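Local atomic coordinates of lipid binding protein (Grifola frondosa, PDB entry 5H0Q), a protein that binds lipids and probably recognises membrane domains that contain both sphingomyelin and cholesterol. Residues E9-V14 with A30-Q35; K92-G95 with W99-F102. All blocks are in the same frame, centred on the assembly; numbering follows the deposited sequence.

Interaction 1 of 2, residues E9-V14 with A30-Q35; sequences EQYLRV and AKVALQ
Val32 of helix 26-35 pushes its two methyls against Leu12 and Tyr11, neighbours on the short helix 9-13. CG2 carries the Leu12 half: it lies 3.9 Å from Leu12 CD2 and 4.0 Å from Leu12 CD1, set against the isopropyl fork, while the two side chains run past each other in opposite directions. CG1 takes the Tyr11 half, meeting ring atom CE2 of Tyr11 at 4.0 Å in an oblique approach. The tyrosine reaches it because its CG stands anti to the backbone N (chi1 -170°), which carries the ring out to Val32; its OH hydrogen-bonds to Arg36 NE, just past Gln35. Leu12 also rests on Ile7, which precedes helix 9-13, and on Ile24, Asp28 and Met29, so chain on both sides of its helix helps to enclose it. Arg13 NE makes a nearly straight salt bridge of 2.9 Å to Glu9 OE2, in the guanidinium plane and on the anti lone pair, while Arg13 NH1 binds the carbonyl of Lys21. This is helix-helix packing through a single valine; with no polar bond between the segments, apolar side-chain packing alone joins them directly, and the polar bonds lie at its margins.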
ATOM      1  N   GLU A   9      -9.192 -16.988 -10.842  1.00 26.51           N
ATOM      2  CA  GLU A   9     -10.122 -17.525 -11.829  1.00 23.83           C
ATOM      3  C   GLU A   9     -11.179 -18.407 -11.183  1.00 26.24           C
ATOM      4  O   GLU A   9     -12.357 -18.346 -11.548  1.00 29.08           O
ATOM      5  CB  GLU A   9      -9.368 -18.319 -12.915  1.00 23.47           C
ATOM      6  CG  GLU A   9     -10.303 -18.994 -13.901  1.00 31.42           C
ATOM      7  CD  GLU A   9      -9.582 -19.754 -15.014  1.00 28.38           C
ATOM      8  OE1 GLU A   9      -8.356 -19.596 -15.112  1.00 29.34           O
ATOM      9  OE2 GLU A   9     -10.269 -20.485 -15.759  1.00 34.13           O
ATOM     10  N   GLN A  10     -10.780 -19.250 -10.231  1.00 26.94           N
ATOM     11  CA  GLN A  10     -11.732 -20.185  -9.640  1.00 29.24           C
ATOM     12  C   GLN A  10     -12.824 -19.460  -8.859  1.00 34.39           C
ATOM     13  O   GLN A  10     -13.976 -19.905  -8.836  1.00 36.30           O
ATOM     14  CB  GLN A  10     -10.999 -21.171  -8.734  1.00 47.08           C
ATOM     15  CG  GLN A  10     -10.304 -22.269  -9.492  1.00 65.31           C
ATOM     16  CD  GLN A  10     -11.287 -23.205 -10.167  1.00 97.35           C
ATOM     17  OE1 GLN A  10     -12.263 -23.641  -9.555  1.00120.02           O
ATOM     18  NE2 GLN A  10     -11.043 -23.509 -11.437  1.00 91.04           N
ATOM     19  N   TYR A  11     -12.463 -18.375  -8.170  1.00 30.12           N
ATOM     20  CA  TYR A  11     -13.454 -17.520  -7.516  1.00 33.14           C
ATOM     21  C   TYR A  11     -14.472 -17.000  -8.525  1.00 31.30           C
ATOM     22  O   TYR A  11     -15.678 -17.081  -8.308  1.00 33.72           O
ATOM     23  CB  TYR A  11     -12.721 -16.368  -6.829  1.00 28.61           C
ATOM     24  CG  TYR A  11     -13.506 -15.451  -5.887  1.00 29.93           C
ATOM     25  CD1 TYR A  11     -13.179 -15.384  -4.545  1.00 30.26           C
ATOM     26  CD2 TYR A  11     -14.498 -14.592  -6.355  1.00 30.98           C
ATOM     27  CE1 TYR A  11     -13.834 -14.511  -3.682  1.00 31.63           C
ATOM     28  CE2 TYR A  11     -15.151 -13.704  -5.488  1.00 32.39           C
ATOM     29  CZ  TYR A  11     -14.800 -13.676  -4.175  1.00 32.65           C
ATOM     30  OH  TYR A  11     -15.453 -12.792  -3.376  1.00 34.29           O
ATOM     31  N   LEU A  12     -14.009 -16.500  -9.675  1.00 29.70           N
ATOM     32  CA  LEU A  12     -14.976 -15.927 -10.609  1.00 30.88           C
ATOM     33  C   LEU A  12     -15.789 -16.980 -11.337  1.00 33.46           C
ATOM     34  O   LEU A  12     -16.926 -16.694 -11.738  1.00 35.01           O
ATOM     35  CB  LEU A  12     -14.288 -15.025 -11.627  1.00 29.23           C
ATOM     36  CG  LEU A  12     -14.174 -13.558 -11.227  1.00 28.09           C
ATOM     37  CD1 LEU A  12     -13.205 -13.348 -10.061  1.00 29.84           C
ATOM     38  CD2 LEU A  12     -13.803 -12.685 -12.424  1.00 26.99           C
ATOM     39  N   ARG A  13     -15.258 -18.194 -11.506  1.00 33.58           N
ATOM     40  CA  ARG A  13     -15.992 -19.208 -12.265  1.00 37.84           C
ATOM     41  C   ARG A  13     -17.190 -19.758 -11.508  1.00 39.00           C
ATOM     42  O   ARG A  13     -18.052 -20.386 -12.130  1.00 42.75           O
ATOM     43  CB  ARG A  13     -15.065 -20.355 -12.666  1.00 35.11           C
ATOM     44  CG  ARG A  13     -14.080 -19.960 -13.771  1.00 44.65           C
ATOM     45  CD  ARG A  13     -13.899 -21.037 -14.826  1.00 35.94           C
ATOM     46  NE  ARG A  13     -13.168 -20.519 -15.987  1.00 34.77           N
ATOM     47  CZ  ARG A  13     -13.741 -20.045 -17.083  1.00 35.56           C
ATOM     48  NH1 ARG A  13     -15.057 -20.047 -17.213  1.00 36.08           N
ATOM     49  NH2 ARG A  13     -12.992 -19.603 -18.087  1.00 32.80           N
ATOM     50  N   VAL A  14     -17.281 -19.536 -10.190  1.00 38.13           N
ATOM     51  CA  VAL A  14     -18.505 -19.878  -9.462  1.00 41.18           C
ATOM     52  C   VAL A  14     -19.479 -18.708  -9.388  1.00 42.39           C
ATOM     53  O   VAL A  14     -20.570 -18.855  -8.811  1.00 45.21           O
ATOM     54  CB  VAL A  14     -18.226 -20.368  -8.020  1.00 41.64           C
ATOM     55  CG1 VAL A  14     -17.432 -21.658  -8.030  1.00 49.31           C
ATOM     56  CG2 VAL A  14     -17.499 -19.321  -7.215  1.00 39.62           C
ATOM     57  N   ALA A  30      -9.891  -8.057 -11.445  1.00 23.34           N
ATOM     58  CA  ALA A  30      -9.657  -6.779 -10.788  1.00 26.97           C
ATOM     59  C   ALA A  30     -10.971  -6.093 -10.447  1.00 26.08           C
ATOM     60  O   ALA A  30     -11.122  -5.509  -9.361  1.00 26.39           O
ATOM     61  CB  ALA A  30      -8.790  -5.902 -11.692  1.00 28.98           C
ATOM     62  N   LYS A  31     -11.951  -6.176 -11.350  1.00 25.34           N
ATOM     63  CA  LYS A  31     -13.245  -5.548 -11.102  1.00 32.71           C
ATOM     64  C   LYS A  31     -13.912  -6.165  -9.886  1.00 33.60           C
ATOM     65  O   LYS A  31     -14.427  -5.454  -9.020  1.00 35.96           O
ATOM     66  CB  LYS A  31     -14.144  -5.691 -12.324  1.00 33.03           C
ATOM     67  CG  LYS A  31     -15.561  -5.147 -12.118  1.00 33.18           C
ATOM     68  CD  LYS A  31     -16.417  -5.350 -13.357  1.00 40.65           C
ATOM     69  CE  LYS A  31     -17.879  -5.030 -13.075  1.00 62.69           C
ATOM     70  NZ  LYS A  31     -18.746  -5.216 -14.271  1.00 77.59           N
ATOM     71  N   VAL A  32     -13.883  -7.490  -9.787  1.00 27.15           N
ATOM     72  CA  VAL A  32     -14.495  -8.156  -8.643  1.00 29.21           C
ATOM     73  C   VAL A  32     -13.770  -7.778  -7.360  1.00 30.68           C
ATOM     74  O   VAL A  32     -14.396  -7.453  -6.347  1.00 29.97           O
ATOM     75  CB  VAL A  32     -14.518  -9.676  -8.886  1.00 34.07           C
ATOM     76  CG1 VAL A  32     -15.095 -10.410  -7.680  1.00 30.23           C
ATOM     77  CG2 VAL A  32     -15.378  -9.967 -10.075  1.00 29.98           C
ATOM     78  N   ALA A  33     -12.442  -7.755  -7.386  1.00 27.49           N
ATOM     79  CA  ALA A  33     -11.706  -7.377  -6.178  1.00 25.21           C
ATOM     80  C   ALA A  33     -12.075  -5.971  -5.729  1.00 27.50           C
ATOM     81  O   ALA A  33     -12.278  -5.718  -4.538  1.00 29.66           O
ATOM     82  CB  ALA A  33     -10.197  -7.483  -6.409  1.00 24.41           C
ATOM     83  N   LEU A  34     -12.153  -5.033  -6.664  1.00 29.83           N
ATOM     84  CA  LEU A  34     -12.532  -3.681  -6.280  1.00 43.80           C
ATOM     85  C   LEU A  34     -13.949  -3.660  -5.725  1.00 43.46           C
ATOM     86  O   LEU A  34     -14.250  -2.890  -4.796  1.00 37.90           O
ATOM     87  CB  LEU A  34     -12.363  -2.750  -7.482  1.00 37.42           C
ATOM     88  CG  LEU A  34     -12.267  -1.244  -7.248  1.00 51.04           C
ATOM     89  CD1 LEU A  34     -11.146  -0.927  -6.297  1.00 40.90           C
ATOM     90  CD2 LEU A  34     -12.058  -0.515  -8.571  1.00 44.84           C
ATOM     91  N   GLN A  35     -14.817  -4.549  -6.219  1.00 39.06           N
ATOM     92  CA  GLN A  35     -16.176  -4.622  -5.679  1.00 36.77           C
ATOM     93  C   GLN A  35     -16.198  -5.198  -4.267  1.00 38.13           C
ATOM     94  O   GLN A  35     -17.060  -4.822  -3.460  1.00 41.07           O
ATOM     95  CB  GLN A  35     -17.078  -5.469  -6.580  1.00 54.23           C
ATOM     96  CG  GLN A  35     -17.372  -4.853  -7.928  1.00 68.54           C
ATOM     97  CD  GLN A  35     -18.122  -5.790  -8.866  1.00 68.23           C
ATOM     98  OE1 GLN A  35     -18.016  -7.015  -8.773  1.00 52.08           O
ATOM     99  NE2 GLN A  35     -18.887  -5.208  -9.783  1.00 63.60           N
TER

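Interaction 2 of 2, residues K92-G95 with W99-F102; sequences KRIG and WTVF
Strands 93-94 and 99-105 face each other without pairing, their nearest CA atoms, those of Ile94 and Trp99, 6.9 Å apart. Ile94 and Thr100 meet between the strands, their side chains turned toward one another. The terminal methyl of the isoleucine does the touching: Ile94 CD1 sits 3.4 Å from Thr100 CG2, tighter than a usual carbon-carbon contact, and 4.1 Å from Thr100 CB. Ile94 CG1 lies anti to the carbonyl carbon (chi1 -51°) and the chain then extends through chi2 of 169°, carrying CD1 across to the threonine, and the two side chains cross at about a right angle. The other branch is looser, with Ile94 CG2 4.4 Å from the backbone N of Trp99. The contact lies between two stacked sheets: strand 93-94 is at the edge of the antiparallel five-stranded sheet, paired with 73-80, whereas strand 99-105 belongs to the mixed sheet beside 60-68. Tyr120, on strand 114-121, touches both Ile94 and Thr100, so a further strand of the five-stranded sheet lines the contact as well. Thr100 OG1, anti to its own backbone N, hydrogen-bonds to the carbonyl of Met1, leaving the methyl to meet the isoleucine, and Trp99 points its side chain away from Ile94.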
ATOM      1  N   LYS A  92       5.105 -11.070   1.955  1.00 35.95           N
ATOM      2  CA  LYS A  92       5.832 -10.994   0.695  1.00 36.84           C
ATOM      3  C   LYS A  92       4.904 -11.038  -0.513  1.00 36.44           C
ATOM      4  O   LYS A  92       5.271 -10.549  -1.586  1.00 36.65           O
ATOM      5  CB  LYS A  92       6.842 -12.140   0.608  1.00 55.59           C
ATOM      6  CG  LYS A  92       8.299 -11.690   0.593  1.00 76.18           C
ATOM      7  CD  LYS A  92       8.701 -11.135  -0.766  1.00 90.84           C
ATOM      8  CE  LYS A  92       9.581 -12.114  -1.538  1.00 97.85           C
ATOM      9  NZ  LYS A  92       8.929 -13.438  -1.747  1.00 98.05           N
ATOM     10  N   ARG A  93       3.727 -11.637  -0.376  1.00 26.35           N
ATOM     11  CA  ARG A  93       2.833 -11.862  -1.506  1.00 25.22           C
ATOM     12  C   ARG A  93       1.418 -11.530  -1.076  1.00 31.65           C
ATOM     13  O   ARG A  93       0.914 -12.102  -0.102  1.00 28.21           O
ATOM     14  CB  ARG A  93       2.897 -13.314  -1.985  1.00 22.49           C
ATOM     15  CG  ARG A  93       2.009 -13.607  -3.201  1.00 22.40           C
ATOM     16  CD  ARG A  93       1.835 -15.088  -3.409  1.00 27.12           C
ATOM     17  NE  ARG A  93       1.031 -15.421  -4.599  1.00 25.51           N
ATOM     18  CZ  ARG A  93      -0.298 -15.482  -4.617  1.00 28.64           C
ATOM     19  NH1 ARG A  93      -0.989 -15.203  -3.521  1.00 28.35           N
ATOM     20  NH2 ARG A  93      -0.943 -15.804  -5.732  1.00 34.43           N
ATOM     21  N   ILE A  94       0.775 -10.625  -1.804  1.00 20.43           N
ATOM     22  CA  ILE A  94      -0.595 -10.218  -1.535  1.00 18.69           C
ATOM     23  C   ILE A  94      -1.445 -10.615  -2.740  1.00 19.53           C
ATOM     24  O   ILE A  94      -1.222 -10.114  -3.852  1.00 21.11           O
ATOM     25  CB  ILE A  94      -0.704  -8.710  -1.271  1.00 22.07           C
ATOM     26  CG1 ILE A  94       0.306  -8.257  -0.195  1.00 22.05           C
ATOM     27  CG2 ILE A  94      -2.140  -8.384  -0.891  1.00 22.50           C
ATOM     28  CD1 ILE A  94       0.431  -6.798  -0.091  1.00 28.16           C
ATOM     29  N   GLY A  95      -2.391 -11.523  -2.543  1.00 19.04           N
ATOM     30  CA  GLY A  95      -3.255 -11.901  -3.643  1.00 21.10           C
ATOM     31  C   GLY A  95      -4.226 -10.799  -4.014  1.00 23.04           C
ATOM     32  O   GLY A  95      -4.512  -9.881  -3.235  1.00 21.81           O
ATOM     33  N   TRP A  99      -5.758  -7.888   1.617  1.00 24.03           N
ATOM     34  CA  TRP A  99      -5.150  -6.772   2.336  1.00 24.79           C
ATOM     35  C   TRP A  99      -3.904  -7.223   3.087  1.00 27.61           C
ATOM     36  O   TRP A  99      -3.824  -8.366   3.554  1.00 26.84           O
ATOM     37  CB  TRP A  99      -6.098  -6.210   3.421  1.00 20.98           C
ATOM     38  CG  TRP A  99      -7.397  -5.639   2.984  1.00 24.27           C
ATOM     39  CD1 TRP A  99      -8.545  -6.310   2.725  1.00 24.88           C
ATOM     40  CD2 TRP A  99      -7.675  -4.253   2.779  1.00 22.28           C
ATOM     41  NE1 TRP A  99      -9.538  -5.424   2.373  1.00 29.50           N
ATOM     42  CE2 TRP A  99      -9.021  -4.154   2.393  1.00 27.13           C
ATOM     43  CE3 TRP A  99      -6.905  -3.083   2.879  1.00 20.89           C
ATOM     44  CZ2 TRP A  99      -9.628  -2.934   2.119  1.00 27.48           C
ATOM     45  CZ3 TRP A  99      -7.505  -1.875   2.602  1.00 26.62           C
ATOM     46  CH2 TRP A  99      -8.850  -1.813   2.223  1.00 26.95           C
ATOM     47  N   THR A 100      -2.950  -6.301   3.264  1.00 22.34           N
ATOM     48  CA  THR A 100      -1.999  -6.441   4.347  1.00 28.34           C
ATOM     49  C   THR A 100      -1.964  -5.152   5.163  1.00 22.87           C
ATOM     50  O   THR A 100      -2.408  -4.090   4.718  1.00 21.90           O
ATOM     51  CB  THR A 100      -0.620  -6.822   3.841  1.00 27.17           C
ATOM     52  OG1 THR A 100       0.172  -7.249   4.948  1.00 26.95           O
ATOM     53  CG2 THR A 100       0.063  -5.672   3.115  1.00 31.07           C
ATOM     54  N   VAL A 101      -1.472  -5.271   6.393  1.00 23.91           N
ATOM     55  CA  VAL A 101      -1.410  -4.158   7.332  1.00 21.64           C
ATOM     56  C   VAL A 101      -0.059  -4.193   8.017  1.00 20.38           C
ATOM     57  O   VAL A 101       0.417  -5.258   8.423  1.00 25.64           O
ATOM     58  CB  VAL A 101      -2.539  -4.232   8.382  1.00 24.18           C
ATOM     59  CG1 VAL A 101      -2.410  -3.091   9.387  1.00 26.96           C
ATOM     60  CG2 VAL A 101      -3.887  -4.191   7.682  1.00 22.47           C
ATOM     61  N   PHE A 102       0.545  -3.025   8.186  1.00 20.12           N
ATOM     62  CA  PHE A 102       1.772  -2.944   8.956  1.00 22.99           C
ATOM     63  C   PHE A 102       1.898  -1.551   9.547  1.00 20.95           C
ATOM     64  O   PHE A 102       1.203  -0.615   9.144  1.00 23.11           O
ATOM     65  CB  PHE A 102       2.996  -3.284   8.089  1.00 20.97           C
ATOM     66  CG  PHE A 102       3.234  -2.324   6.937  1.00 21.71           C
ATOM     67  CD1 PHE A 102       3.992  -1.181   7.112  1.00 18.71           C
ATOM     68  CD2 PHE A 102       2.722  -2.584   5.681  1.00 23.38           C
ATOM     69  CE1 PHE A 102       4.207  -0.297   6.062  1.00 21.82           C
ATOM     70  CE2 PHE A 102       2.954  -1.722   4.624  1.00 18.18           C
ATOM     71  CZ  PHE A 102       3.696  -0.574   4.822  1.00 21.65           C
TER

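In the fold
Both contacts are apolar and largely buried, but they hold different parts of the chain. Interaction 1 joins two short helices toward one end of the molecule, its centre about 20 Å from the centre of the chain, and its tyrosine remains partly exposed; aliphatic branches and an oblique ring meet one valine at ordinary distances. Interaction 2 lies deeper, its centre about 8 Å from that of the chain, and packs sheet against sheet through a tight methyl-methyl contact beside a bonded threonine hydroxyl. The nearest atoms of interactions 1 and 2 are about 7 Å apart. Tyr66 touches a residue of each pair of segments: its OH bonds to Ala33 O, and its ring meets Trp99.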